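Long-range contacts in CEP104 (Gallus gallus, PDB 5JO8), which works at centrioles and probably binds tubulin or microtubules through the helical TOG domain described here: residues 22-26 and 46-52; 94-98 and 138-142; 36-41 and 83-89. All coordinates share one frame; numbering follows the deposited sequence. Where two conformers were deposited one is given.

Contact 1 (22-26 and 46-52); sequences EPEPL and VSGAYSK
Glu24 supplies the direct hydrogen bonds between 22-26 and 46-52, spending both carboxylate oxygens on adjacent residues. OE1 takes the backbone N-H of Lys52 (Glu24 OE1 to Lys52 N 2.6 Å, N-H...O angle 158°), while OE2 accepts from Ser51 OG at 3.1 Å. Both donors approach on the syn side, tilted out of the carboxylate plane. Ser51 OG also bonds Ser53 N, a second partner besides Glu24. CG of Glu24 lies between its own N and carbonyl carbon (chi1 63°), and a bend at chi2 carries the carboxylate across to the turn. With an alanine here, the Lys52 N-H and the Ser51 hydroxyl would probably lose their carboxylate mate, and the N-terminal peptide its direct polar grip.

Two waters add indirect bonds. One donates to both Glu24 O and Ser47 O; the other accepts from Leu26 N and donates to Ser47 OG, which also bonds Glu43 O in its own helix.

Apolar contacts flank these bonds. Pro23 CG rests 3.7 Å from Ser47 CB, and the branches of Leu26 diverge: CD2 comes within 3.5 Å of Tyr50 CB, CD1 within 3.9 Å of Val46 CG1.

Backbone angles from Pro23 to Leu26, phi near -67° with psi 135° to 159°, identify a polyproline II segment, laid here against the C-terminal end of helix 43-49 at the edge of the all-helical TOG domain.

Contact 2 (94-98 and 138-142); sequences AIKDI and GLLSR
Gly138, at the start of 138-142, meets Ile95 with its bare backbone: Ile95 CG2 stands 3.5 Å from Gly138 C. A beta carbon on Gly138 would point into this methyl and lie about 3.2 Å from it, which suggests that the close approach relies on glycine. The first torsion of Ile95 (chi1 -81°) puts CG2 anti to the backbone N and against Gly138, while CG1 carries CD1 to Leu139.

Leu139 follows with an apolar side-chain contact. Its side chain crosses that of Ile95 at about a right angle, Leu139 CG lying 4.0 Å from Ile95 CD1, and Leu107, Ile158 and Met161 of helices 100-121 and 148-163 pack on the same leucine.

The surface met by these residues is a type I beta turn, Ala94 to Asp97, closed by Asp97 N to Ala94 O at 3.0 Å. It joins helix 77-94 to helix 100-121, one of the short connections between successive helices of the TOG domain's alpha-solenoid.

Arg142, one turn beyond Gly138, binds that turn directly. Bends at chi2 and chi3 fold its chain so that the methylenes pass beside Ile95 O, with Arg142 CD 3.3 Å away. NH1 then donates twice. It reaches Ile95 O at 2.8 Å, with the oxygen in the guanidinium plane and the N-H...O angle at 159°. To Asp97 O it runs 3.0 Å and meets that carbonyl from above its plane. Lys96 O, between the two acceptors in sequence, lies over one guanidinium face. Phe103 adds a cation-pi contact, while the carboxylate of Asp97 turns elsewhere, to a salt bridge with Arg57.

Contact 3 (36-41 and 83-89); sequences PAIEVF and MLRAAIF
Ala86 is the knob of this helix pair, its methyl seated in a hole formed by Pro36, Ala37, Val40 and Phe41. The closest approaches define the fit: Ala86 CB lies 3.5 Å from Phe41 CE2 and 3.6 Å from Ala37 CA, so it reaches the backbone of helix 35-41 as well as its side chains. Small residues permit this closeness, since Ala37 and Ala86 bring their CA atoms to 4.5 Å. The segment axes approach to 8.7 Å, with a signed crossing angle of -120°.

Aromatic contacts centre on Phe41. Its CG is anti to the carbonyl carbon (chi1 -61°), which swings the ring toward 83-89. The ring turns its edge to the backbone of the other helix: Ala86 C and Ala87 N lie at that edge, in plane, with Phe41 CE2 3.7 Å from Ala87 N. Within its own helix, Val40 CG1 sits over the centre of one ring face, which is likely to limit how far the ring can turn. Phe89 plays a smaller part, its CD1 touching the Ala37 methyl obliquely.

Aliphatic contacts extend the interface toward Met83. Val40 CG1 packs 3.8 Å from Met83 CG, and the same methylene meets Phe41 CE1 at 4.0 Å, the Phe41 and Met83 side chains crossing at about a right angle. No hydrogen bond spans the two segments.

Around this pair, helix 54-69 packs against it through Val64 and Leu68, which touch Phe41, Met83 and Ala87. Other residues of 83-89, on helix 77-94, face onward: Leu84 and Ile88 meet helix 100-121, and Arg85 forms a salt bridge with Glu127 of helix 125-142.

From the N terminus, contact 1 opens at 22-26 and closes at 46-52, bringing the first peptide against the end of helix 43-49, with helices 28-33 and 35-41 in the intervening loop. Contact 3 opens at 36-41, before contact 1 has closed, and ends at 83-89, so their loops cross. The two also touch in space: Tyr50 OH lies 3.4 Å from Phe89 CE1, and Leu26 and Val46 pack on Ile38. Contact 2 starts only afterwards, at 94-98, and closes through helix 125-142 in series; its nearest atoms stay about 5 Å from contact 3 and 6 Å from contact 1. Together they tie the N-terminal helices, helix 77-94 and helix 125-142 in succession along the solenoid.

Contact 1 (22-26 and 46-52)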
ATOM      1  N   GLU A  22     -34.394  -4.489  -1.603  1.00 34.79           N
ATOM      2  CA  GLU A  22     -33.317  -4.797  -2.534  1.00 33.76           C
ATOM      3  C   GLU A  22     -32.445  -3.583  -2.830  1.00 28.10           C
ATOM      4  O   GLU A  22     -32.924  -2.455  -2.857  1.00 28.88           O
ATOM      5  CB  GLU A  22     -33.883  -5.312  -3.864  1.00 34.36           C
ATOM      6  CG  GLU A  22     -34.474  -6.697  -3.817  1.00 36.69           C
ATOM      7  CD  GLU A  22     -34.782  -7.240  -5.204  1.00 46.66           C
ATOM      8  OE1 GLU A  22     -34.114  -6.822  -6.180  1.00 35.22           O
ATOM      9  OE2 GLU A  22     -35.694  -8.082  -5.315  1.00 36.60           O
ATOM     10  N   PRO A  23     -31.152  -3.820  -3.095  1.00 28.64           N
ATOM     11  CA  PRO A  23     -30.294  -2.749  -3.606  1.00 27.74           C
ATOM     12  C   PRO A  23     -30.725  -2.369  -5.017  1.00 33.20           C
ATOM     13  O   PRO A  23     -31.401  -3.165  -5.673  1.00 35.52           O
ATOM     14  CB  PRO A  23     -28.902  -3.390  -3.618  1.00 30.11           C
ATOM     15  CG  PRO A  23     -29.152  -4.851  -3.699  1.00 39.24           C
ATOM     16  CD  PRO A  23     -30.439  -5.101  -2.964  1.00 29.53           C
ATOM     17  N   GLU A  24     -30.359  -1.176  -5.471  1.00 34.24           N
ATOM     18  CA  GLU A  24     -30.754  -0.727  -6.800  1.00 33.45           C
ATOM     19  C   GLU A  24     -30.084  -1.578  -7.877  1.00 40.01           C
ATOM     20  O   GLU A  24     -29.037  -2.186  -7.633  1.00 29.72           O
ATOM     21  CB  GLU A  24     -30.428   0.754  -6.998  1.00 41.04           C
ATOM     22  CG  GLU A  24     -28.959   1.076  -6.942  1.00 45.80           C
ATOM     23  CD  GLU A  24     -28.491   1.433  -5.545  1.00 41.32           C
ATOM     24  OE1 GLU A  24     -27.569   2.270  -5.436  1.00 53.95           O
ATOM     25  OE2 GLU A  24     -29.034   0.887  -4.562  1.00 35.88           O
ATOM     26  N   PRO A  25     -30.692  -1.641  -9.072  1.00 31.98           N
ATOM     27  CA  PRO A  25     -30.125  -2.471 -10.136  1.00 40.88           C
ATOM     28  C   PRO A  25     -28.750  -1.978 -10.571  1.00 39.53           C
ATOM     29  O   PRO A  25     -28.466  -0.781 -10.497  1.00 32.81           O
ATOM     30  CB  PRO A  25     -31.138  -2.315 -11.276  1.00 36.81           C
ATOM     31  CG  PRO A  25     -31.823  -1.025 -11.002  1.00 32.75           C
ATOM     32  CD  PRO A  25     -31.924  -0.957  -9.509  1.00 37.26           C
ATOM     33  N   LEU A  26     -27.908  -2.912 -10.997  1.00 32.61           N
ATOM     34  CA  LEU A  26     -26.588  -2.599 -11.531  1.00 36.23           C
ATOM     35  C   LEU A  26     -26.711  -1.914 -12.886  1.00 46.20           C
ATOM     36  O   LEU A  26     -27.479  -2.354 -13.742  1.00 41.46           O
ATOM     37  CB  LEU A  26     -25.759  -3.878 -11.680  1.00 30.66           C
ATOM     38  CG  LEU A  26     -25.255  -4.551 -10.400  1.00 27.31           C
ATOM     39  CD1 LEU A  26     -24.610  -5.889 -10.705  1.00 29.05           C
ATOM     40  CD2 LEU A  26     -24.267  -3.643  -9.679  1.00 28.23           C
ATOM     41  N   VAL A  46     -23.476  -8.549  -5.430  1.00 23.63           N
ATOM     42  CA  VAL A  46     -22.719  -7.531  -6.158  1.00 21.14           C
ATOM     43  C   VAL A  46     -23.501  -6.224  -6.241  1.00 22.91           C
ATOM     44  O   VAL A  46     -22.937  -5.136  -6.087  1.00 23.21           O
ATOM     45  CB  VAL A  46     -22.260  -8.044  -7.541  1.00 20.00           C
ATOM     46  CG1 VAL A  46     -21.632  -6.925  -8.359  1.00 25.32           C
ATOM     47  CG2 VAL A  46     -21.279  -9.190  -7.372  1.00 22.35           C
ATOM     48  N   SER A  47     -24.811  -6.325  -6.461  1.00 23.22           N
ATOM     49  CA  SER A  47     -25.656  -5.138  -6.446  1.00 23.47           C
ATOM     50  C   SER A  47     -25.543  -4.415  -5.109  1.00 22.87           C
ATOM     51  O   SER A  47     -25.529  -3.179  -5.064  1.00 25.71           O
ATOM     52  CB  SER A  47     -27.116  -5.509  -6.734  1.00 25.43           C
ATOM     53  OG  SER A  47     -27.240  -6.038  -8.047  1.00 25.89           O
ATOM     54  N   GLY A  48     -25.466  -5.178  -4.020  1.00 23.78           N
ATOM     55  CA  GLY A  48     -25.233  -4.587  -2.711  1.00 25.58           C
ATOM     56  C   GLY A  48     -23.906  -3.844  -2.647  1.00 24.53           C
ATOM     57  O   GLY A  48     -23.839  -2.710  -2.172  1.00 24.46           O
ATOM     58  N   ALA A  49     -22.844  -4.477  -3.134  1.00 22.00           N
ATOM     59  CA  ALA A  49     -21.516  -3.851  -3.145  1.00 24.41           C
ATOM     60  C   ALA A  49     -21.474  -2.544  -3.946  1.00 25.28           C
ATOM     61  O   ALA A  49     -20.690  -1.640  -3.640  1.00 21.38           O
ATOM     62  CB  ALA A  49     -20.466  -4.833  -3.672  1.00 22.60           C
ATOM     63  N   TYR A  50     -22.310  -2.446  -4.977  1.00 23.79           N
ATOM     64  CA  TYR A  50     -22.345  -1.257  -5.830  1.00 24.99           C
ATOM     65  C   TYR A  50     -23.400  -0.250  -5.383  1.00 25.86           C
ATOM     66  O   TYR A  50     -23.552   0.802  -6.007  1.00 30.21           O
ATOM     67  CB  TYR A  50     -22.624  -1.643  -7.286  1.00 26.04           C
ATOM     68  CG  TYR A  50     -21.421  -2.089  -8.095  1.00 26.57           C
ATOM     69  CD1 TYR A  50     -20.788  -3.294  -7.833  1.00 23.75           C
ATOM     70  CD2 TYR A  50     -20.946  -1.322  -9.150  1.00 25.49           C
ATOM     71  CE1 TYR A  50     -19.703  -3.708  -8.580  1.00 23.17           C
ATOM     72  CE2 TYR A  50     -19.859  -1.724  -9.897  1.00 29.26           C
ATOM     73  CZ  TYR A  50     -19.239  -2.919  -9.610  1.00 25.85           C
ATOM     74  OH  TYR A  50     -18.153  -3.341 -10.350  1.00 28.56           O
ATOM     75  N   SER A  51     -24.123  -0.564  -4.313  1.00 24.06           N
ATOM     76  CA  SER A  51     -25.257   0.257  -3.883  1.00 26.67           C
ATOM     77  C   SER A  51     -24.848   1.663  -3.438  1.00 25.06           C
ATOM     78  O   SER A  51     -23.757   1.873  -2.912  1.00 27.47           O
ATOM     79  CB  SER A  51     -26.021  -0.432  -2.750  1.00 30.78           C
ATOM     80  OG  SER A  51     -27.012   0.427  -2.198  1.00 29.78           O
ATOM     81  N   LYS A  52     -25.742   2.622  -3.646  1.00 33.06           N
ATOM     82  CA  LYS A  52     -25.525   3.972  -3.139  1.00 30.42           C
ATOM     83  C   LYS A  52     -25.751   4.018  -1.629  1.00 30.48           C
ATOM     84  O   LYS A  52     -25.374   4.981  -0.963  1.00 29.60           O
ATOM     85  CB  LYS A  52     -26.417   4.979  -3.871  1.00 38.10           C
ATOM     86  CG  LYS A  52     -26.018   5.207  -5.327  1.00 34.66           C
ATOM     87  CD  LYS A  52     -24.586   5.716  -5.435  1.00 55.29           C
ATOM     88  CE  LYS A  52     -24.116   5.765  -6.882  1.00 57.85           C
ATOM     89  NZ  LYS A  52     -24.092   4.411  -7.507  1.00 63.19           N
TER
HETATM   90  O   HOH W   1     -26.504  -1.538  -6.816  1.00 36.37           O
HETATM   91  O   HOH W   2     -28.719  -5.473 -10.306  1.00 29.95           O

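Contact 2 (94-98 and 138-142)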
ATOM      1  N   ALA A  94     -13.866  -1.110  -2.932  1.00 17.94           N
ATOM      2  CA  ALA A  94     -14.270  -0.619  -1.615  1.00 17.51           C
ATOM      3  C   ALA A  94     -13.158   0.117  -0.859  1.00 18.05           C
ATOM      4  O   ALA A  94     -13.431   0.872   0.081  1.00 20.18           O
ATOM      5  CB  ALA A  94     -14.832  -1.753  -0.784  1.00 18.72           C
ATOM      6  N   ILE A  95     -11.916  -0.089  -1.287  1.00 19.75           N
ATOM      7  CA  ILE A  95     -10.775   0.642  -0.737  1.00 18.42           C
ATOM      8  C   ILE A  95     -10.928   2.131  -1.022  1.00 22.36           C
ATOM      9  O   ILE A  95     -10.408   2.960  -0.272  1.00 20.33           O
ATOM     10  CB  ILE A  95      -9.437   0.038  -1.232  1.00 17.90           C
ATOM     11  CG1 ILE A  95      -9.089  -1.183  -0.390  1.00 21.88           C
ATOM     12  CG2 ILE A  95      -8.289   1.046  -1.155  1.00 22.14           C
ATOM     13  CD1 ILE A  95      -7.985  -2.051  -0.993  1.00 21.25           C
ATOM     14  N   LYS A  96     -11.668   2.469  -2.080  1.00 19.34           N
ATOM     15  CA  LYS A  96     -11.971   3.873  -2.405  1.00 20.87           C
ATOM     16  C   LYS A  96     -13.150   4.466  -1.618  1.00 22.97           C
ATOM     17  O   LYS A  96     -13.456   5.649  -1.778  1.00 27.44           O
ATOM     18  CB  LYS A  96     -12.293   4.033  -3.893  1.00 21.56           C
ATOM     19  CG  LYS A  96     -11.281   3.465  -4.874  1.00 30.49           C
ATOM     20  CD  LYS A  96     -11.782   3.688  -6.301  1.00 35.00           C
ATOM     21  CE  LYS A  96     -10.718   3.391  -7.347  1.00 47.59           C
ATOM     22  NZ  LYS A  96     -10.271   1.973  -7.303  1.00 53.53           N
ATOM     23  N   ASP A  97     -13.814   3.681  -0.776  1.00 20.24           N
ATOM     24  CA  ASP A  97     -15.053   4.157  -0.172  1.00 21.04           C
ATOM     25  C   ASP A  97     -14.873   5.296   0.822  1.00 21.06           C
ATOM     26  O   ASP A  97     -14.000   5.260   1.679  1.00 22.14           O
ATOM     27  CB  ASP A  97     -15.828   3.021   0.480  1.00 22.06           C
ATOM     28  CG  ASP A  97     -17.316   3.256   0.443  1.00 22.64           C
ATOM     29  OD1 ASP A  97     -17.817   4.047   1.271  1.00 23.31           O
ATOM     30  OD2 ASP A  97     -17.980   2.671  -0.434  1.00 24.94           O
ATOM     31  N   ILE A  98     -15.754   6.282   0.714  1.00 27.59           N
ATOM     32  CA  ILE A  98     -15.720   7.456   1.573  1.00 28.23           C
ATOM     33  C   ILE A  98     -16.223   7.122   2.974  1.00 31.65           C
ATOM     34  O   ILE A  98     -15.885   7.809   3.937  1.00 25.73           O
ATOM     35  CB  ILE A  98     -16.517   8.610   0.931  1.00 37.81           C
ATOM     36  CG1 ILE A  98     -16.147   9.954   1.557  1.00 36.30           C
ATOM     37  CG2 ILE A  98     -18.012   8.355   1.037  1.00 31.48           C
ATOM     38  CD1 ILE A  98     -16.647  11.142   0.755  1.00 38.58           C
ATOM     39  N   GLY A 138      -4.437   1.437  -4.393  1.00 20.33           N
ATOM     40  CA  GLY A 138      -5.587   2.094  -3.816  1.00 21.08           C
ATOM     41  C   GLY A 138      -5.382   2.477  -2.361  1.00 21.22           C
ATOM     42  O   GLY A 138      -5.832   3.542  -1.915  1.00 21.10           O
ATOM     43  N   LEU A 139      -4.722   1.609  -1.600  1.00 18.51           N
ATOM     44  CA  LEU A 139      -4.457   1.898  -0.191  1.00 17.56           C
ATOM     45  C   LEU A 139      -3.544   3.109  -0.095  1.00 19.75           C
ATOM     46  O   LEU A 139      -3.757   4.001   0.740  1.00 19.16           O
ATOM     47  CB  LEU A 139      -3.812   0.699   0.495  1.00 17.96           C
ATOM     48  CG  LEU A 139      -4.744  -0.493   0.699  1.00 19.49           C
ATOM     49  CD1 LEU A 139      -3.930  -1.720   1.021  1.00 21.06           C
ATOM     50  CD2 LEU A 139      -5.738  -0.193   1.825  1.00 20.86           C
ATOM     51  N   LEU A 140      -2.551   3.149  -0.969  1.00 17.36           N
ATOM     52  CA  LEU A 140      -1.637   4.295  -0.990  1.00 21.56           C
ATOM     53  C   LEU A 140      -2.365   5.589  -1.322  1.00 23.66           C
ATOM     54  O   LEU A 140      -2.060   6.638  -0.753  1.00 21.66           O
ATOM     55  CB  LEU A 140      -0.457   4.053  -1.935  1.00 19.83           C
ATOM     56  CG  LEU A 140       0.634   3.235  -1.250  1.00 24.34           C
ATOM     57  CD1 LEU A 140       1.639   2.726  -2.264  1.00 26.12           C
ATOM     58  CD2 LEU A 140       1.345   4.075  -0.183  1.00 22.16           C
ATOM     59  N   SER A 141      -3.311   5.525  -2.250  0.75 21.09           N
ATOM     60  CA  SER A 141      -4.109   6.701  -2.592  0.75 26.45           C
ATOM     61  C   SER A 141      -4.823   7.280  -1.377  0.75 26.66           C
ATOM     62  O   SER A 141      -4.901   8.493  -1.230  0.75 22.76           O
ATOM     63  CB  SER A 141      -5.129   6.372  -3.686  0.75 23.28           C
ATOM     64  OG  SER A 141      -4.500   6.262  -4.947  0.75 27.62           O
ATOM     65  N   ARG A 142      -5.334   6.417  -0.505  1.00 19.95           N
ATOM     66  CA  ARG A 142      -6.083   6.869   0.665  1.00 21.99           C
ATOM     67  C   ARG A 142      -5.169   7.550   1.680  1.00 19.71           C
ATOM     68  O   ARG A 142      -5.632   8.325   2.500  1.00 22.46           O
ATOM     69  CB  ARG A 142      -6.841   5.722   1.345  1.00 20.93           C
ATOM     70  CG  ARG A 142      -7.794   4.943   0.428  1.00 21.77           C
ATOM     71  CD  ARG A 142      -8.713   5.839  -0.401  1.00 23.95           C
ATOM     72  NE  ARG A 142      -9.479   6.793   0.405  1.00 21.24           N
ATOM     73  CZ  ARG A 142     -10.607   6.514   1.050  1.00 23.01           C
ATOM     74  NH1 ARG A 142     -11.126   5.293   1.012  1.00 26.30           N
ATOM     75  NH2 ARG A 142     -11.220   7.462   1.750  1.00 28.60           N
TER

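Contact 3 (36-41 and 83-89)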
ATOM      1  N   PRO A  36     -17.216 -11.539 -13.540  1.00 41.77           N
ATOM      2  CA  PRO A  36     -16.600 -12.642 -12.794  1.00 36.63           C
ATOM      3  C   PRO A  36     -17.052 -12.684 -11.338  1.00 30.72           C
ATOM      4  O   PRO A  36     -17.263 -13.771 -10.805  1.00 34.91           O
ATOM      5  CB  PRO A  36     -15.103 -12.324 -12.877  1.00 43.03           C
ATOM      6  CG  PRO A  36     -14.965 -11.495 -14.097  1.00 39.57           C
ATOM      7  CD  PRO A  36     -16.194 -10.655 -14.133  1.00 40.93           C
ATOM      8  N   ALA A  37     -17.201 -11.514 -10.716  1.00 29.91           N
ATOM      9  CA  ALA A  37     -17.704 -11.416  -9.352  1.00 31.91           C
ATOM     10  C   ALA A  37     -19.153 -11.892  -9.251  1.00 25.70           C
ATOM     11  O   ALA A  37     -19.522 -12.547  -8.287  1.00 25.53           O
ATOM     12  CB  ALA A  37     -17.575  -9.992  -8.830  1.00 31.11           C
ATOM     13  N   ILE A  38     -19.966 -11.550 -10.252  1.00 29.59           N
ATOM     14  CA  ILE A  38     -21.362 -11.987 -10.300  1.00 27.09           C
ATOM     15  C   ILE A  38     -21.424 -13.504 -10.437  1.00 22.80           C
ATOM     16  O   ILE A  38     -22.226 -14.167  -9.771  1.00 25.08           O
ATOM     17  CB  ILE A  38     -22.127 -11.278 -11.424  1.00 32.69           C
ATOM     18  CG1 ILE A  38     -22.342  -9.807 -11.071  1.00 26.45           C
ATOM     19  CG2 ILE A  38     -23.470 -11.953 -11.675  1.00 30.69           C
ATOM     20  CD1 ILE A  38     -22.664  -8.935 -12.272  1.00 26.24           C
ATOM     21  N   GLU A  39     -20.536 -14.050 -11.266  1.00 28.63           N
ATOM     22  CA  GLU A  39     -20.452 -15.493 -11.463  1.00 31.83           C
ATOM     23  C   GLU A  39     -20.148 -16.231 -10.167  1.00 37.54           C
ATOM     24  O   GLU A  39     -20.607 -17.352  -9.957  1.00 33.19           O
ATOM     25  CB  GLU A  39     -19.381 -15.821 -12.499  1.00 33.24           C
ATOM     26  CG  GLU A  39     -19.929 -16.509 -13.727  1.00 35.88           C
ATOM     27  CD  GLU A  39     -18.914 -16.620 -14.842  1.00 43.51           C
ATOM     28  OE1 GLU A  39     -17.916 -15.871 -14.824  1.00 33.49           O
ATOM     29  OE2 GLU A  39     -19.118 -17.460 -15.742  1.00 37.57           O
ATOM     30  N   VAL A  40     -19.378 -15.592  -9.295  1.00 26.08           N
ATOM     31  CA  VAL A  40     -18.948 -16.216  -8.055  1.00 25.40           C
ATOM     32  C   VAL A  40     -19.939 -15.977  -6.922  1.00 30.01           C
ATOM     33  O   VAL A  40     -20.260 -16.896  -6.164  1.00 28.99           O
ATOM     34  CB  VAL A  40     -17.537 -15.713  -7.655  1.00 26.22           C
ATOM     35  CG1 VAL A  40     -17.160 -16.191  -6.262  1.00 22.64           C
ATOM     36  CG2 VAL A  40     -16.510 -16.160  -8.674  1.00 22.81           C
ATOM     37  N   PHE A  41     -20.409 -14.737  -6.795  1.00 24.27           N
ATOM     38  CA  PHE A  41     -21.212 -14.357  -5.633  1.00 24.87           C
ATOM     39  C   PHE A  41     -22.702 -14.156  -5.883  1.00 23.85           C
ATOM     40  O   PHE A  41     -23.477 -14.044  -4.938  1.00 27.84           O
ATOM     41  CB  PHE A  41     -20.653 -13.079  -5.010  1.00 25.04           C
ATOM     42  CG  PHE A  41     -19.256 -13.222  -4.517  1.00 22.93           C
ATOM     43  CD1 PHE A  41     -18.950 -14.127  -3.514  1.00 25.01           C
ATOM     44  CD2 PHE A  41     -18.242 -12.443  -5.047  1.00 20.41           C
ATOM     45  CE1 PHE A  41     -17.653 -14.256  -3.048  1.00 25.61           C
ATOM     46  CE2 PHE A  41     -16.948 -12.573  -4.588  1.00 20.98           C
ATOM     47  CZ  PHE A  41     -16.650 -13.476  -3.597  1.00 23.93           C
ATOM     48  N   MET A  83     -12.906 -17.400  -6.648  1.00 22.16           N
ATOM     49  CA  MET A  83     -13.556 -16.703  -5.553  1.00 18.78           C
ATOM     50  C   MET A  83     -12.644 -15.636  -4.959  1.00 21.10           C
ATOM     51  O   MET A  83     -13.103 -14.543  -4.641  1.00 19.63           O
ATOM     52  CB  MET A  83     -13.984 -17.688  -4.478  1.00 22.14           C
ATOM     53  CG  MET A  83     -14.846 -17.062  -3.418  1.00 25.00           C
ATOM     54  SD  MET A  83     -15.526 -18.310  -2.312  1.00 28.08           S
ATOM     55  CE  MET A  83     -16.407 -19.346  -3.474  1.00 33.31           C
ATOM     56  N   LEU A  84     -11.362 -15.961  -4.804  1.00 19.12           N
ATOM     57  CA  LEU A  84     -10.394 -14.983  -4.320  1.00 18.19           C
ATOM     58  C   LEU A  84     -10.340 -13.815  -5.284  1.00 18.34           C
ATOM     59  O   LEU A  84     -10.338 -12.658  -4.862  1.00 18.12           O
ATOM     60  CB  LEU A  84      -9.000 -15.602  -4.176  1.00 18.54           C
ATOM     61  CG  LEU A  84      -7.870 -14.643  -3.766  1.00 18.65           C
ATOM     62  CD1 LEU A  84      -6.806 -15.386  -2.998  1.00 18.99           C
ATOM     63  CD2 LEU A  84      -7.238 -13.907  -4.954  1.00 17.29           C
ATOM     64  N   ARG A  85     -10.241 -14.099  -6.578  1.00 18.49           N
ATOM     65  CA  ARG A  85     -10.113 -13.021  -7.539  1.00 18.63           C
ATOM     66  C   ARG A  85     -11.351 -12.128  -7.531  1.00 19.28           C
ATOM     67  O   ARG A  85     -11.242 -10.903  -7.599  1.00 20.56           O
ATOM     68  CB  ARG A  85      -9.844 -13.579  -8.938  1.00 22.40           C
ATOM     69  CG  ARG A  85      -8.620 -14.483  -9.008  1.00 28.65           C
ATOM     70  CD  ARG A  85      -7.330 -13.707  -8.828  1.00 30.21           C
ATOM     71  NE  ARG A  85      -6.130 -14.533  -9.010  1.00 33.08           N
ATOM     72  CZ  ARG A  85      -5.338 -14.492 -10.076  1.00 43.83           C
ATOM     73  NH1 ARG A  85      -5.604 -13.666 -11.080  1.00 46.16           N
ATOM     74  NH2 ARG A  85      -4.271 -15.279 -10.139  1.00 55.31           N
ATOM     75  N   ALA A  86     -12.525 -12.725  -7.407  1.00 19.33           N
ATOM     76  CA  ALA A  86     -13.754 -11.950  -7.365  1.00 19.96           C
ATOM     77  C   ALA A  86     -13.826 -11.106  -6.087  1.00 15.72           C
ATOM     78  O   ALA A  86     -14.296  -9.965  -6.109  1.00 19.47           O
ATOM     79  CB  ALA A  86     -14.970 -12.869  -7.471  1.00 20.05           C
ATOM     80  N   ALA A  87     -13.374 -11.675  -4.976  1.00 16.68           N
ATOM     81  CA  ALA A  87     -13.375 -10.944  -3.709  1.00 15.54           C
ATOM     82  C   ALA A  87     -12.430  -9.746  -3.775  1.00 16.36           C
ATOM     83  O   ALA A  87     -12.771  -8.664  -3.304  1.00 17.64           O
ATOM     84  CB  ALA A  87     -12.991 -11.871  -2.556  1.00 20.46           C
ATOM     85  N   ILE A  88     -11.257  -9.945  -4.376  1.00 15.24           N
ATOM     86  CA  ILE A  88     -10.272  -8.877  -4.528  1.00 16.69           C
ATOM     87  C   ILE A  88     -10.803  -7.775  -5.442  1.00 19.43           C
ATOM     88  O   ILE A  88     -10.560  -6.591  -5.201  1.00 18.11           O
ATOM     89  CB  ILE A  88      -8.882  -9.425  -4.953  1.00 14.90           C
ATOM     90  CG1 ILE A  88      -8.233 -10.232  -3.818  1.00 16.36           C
ATOM     91  CG2 ILE A  88      -7.954  -8.320  -5.449  1.00 19.72           C
ATOM     92  CD1 ILE A  88      -7.873  -9.427  -2.540  1.00 16.92           C
ATOM     93  N   PHE A  89     -11.539  -8.148  -6.480  1.00 18.04           N
ATOM     94  CA  PHE A  89     -12.208  -7.176  -7.338  1.00 17.32           C
ATOM     95  C   PHE A  89     -13.095  -6.245  -6.496  1.00 16.79           C
ATOM     96  O   PHE A  89     -13.063  -5.015  -6.655  1.00 20.09           O
ATOM     97  CB  PHE A  89     -13.043  -7.902  -8.421  1.00 20.16           C
ATOM     98  CG  PHE A  89     -13.869  -6.976  -9.274  1.00 20.48           C
ATOM     99  CD1 PHE A  89     -15.157  -6.627  -8.904  1.00 21.26           C
ATOM    100  CD2 PHE A  89     -13.348  -6.440 -10.445  1.00 22.09           C
ATOM    101  CE1 PHE A  89     -15.910  -5.754  -9.675  1.00 25.56           C
ATOM    102  CE2 PHE A  89     -14.108  -5.572 -11.229  1.00 25.87           C
ATOM    103  CZ  PHE A  89     -15.391  -5.231 -10.832  1.00 23.58           C
TER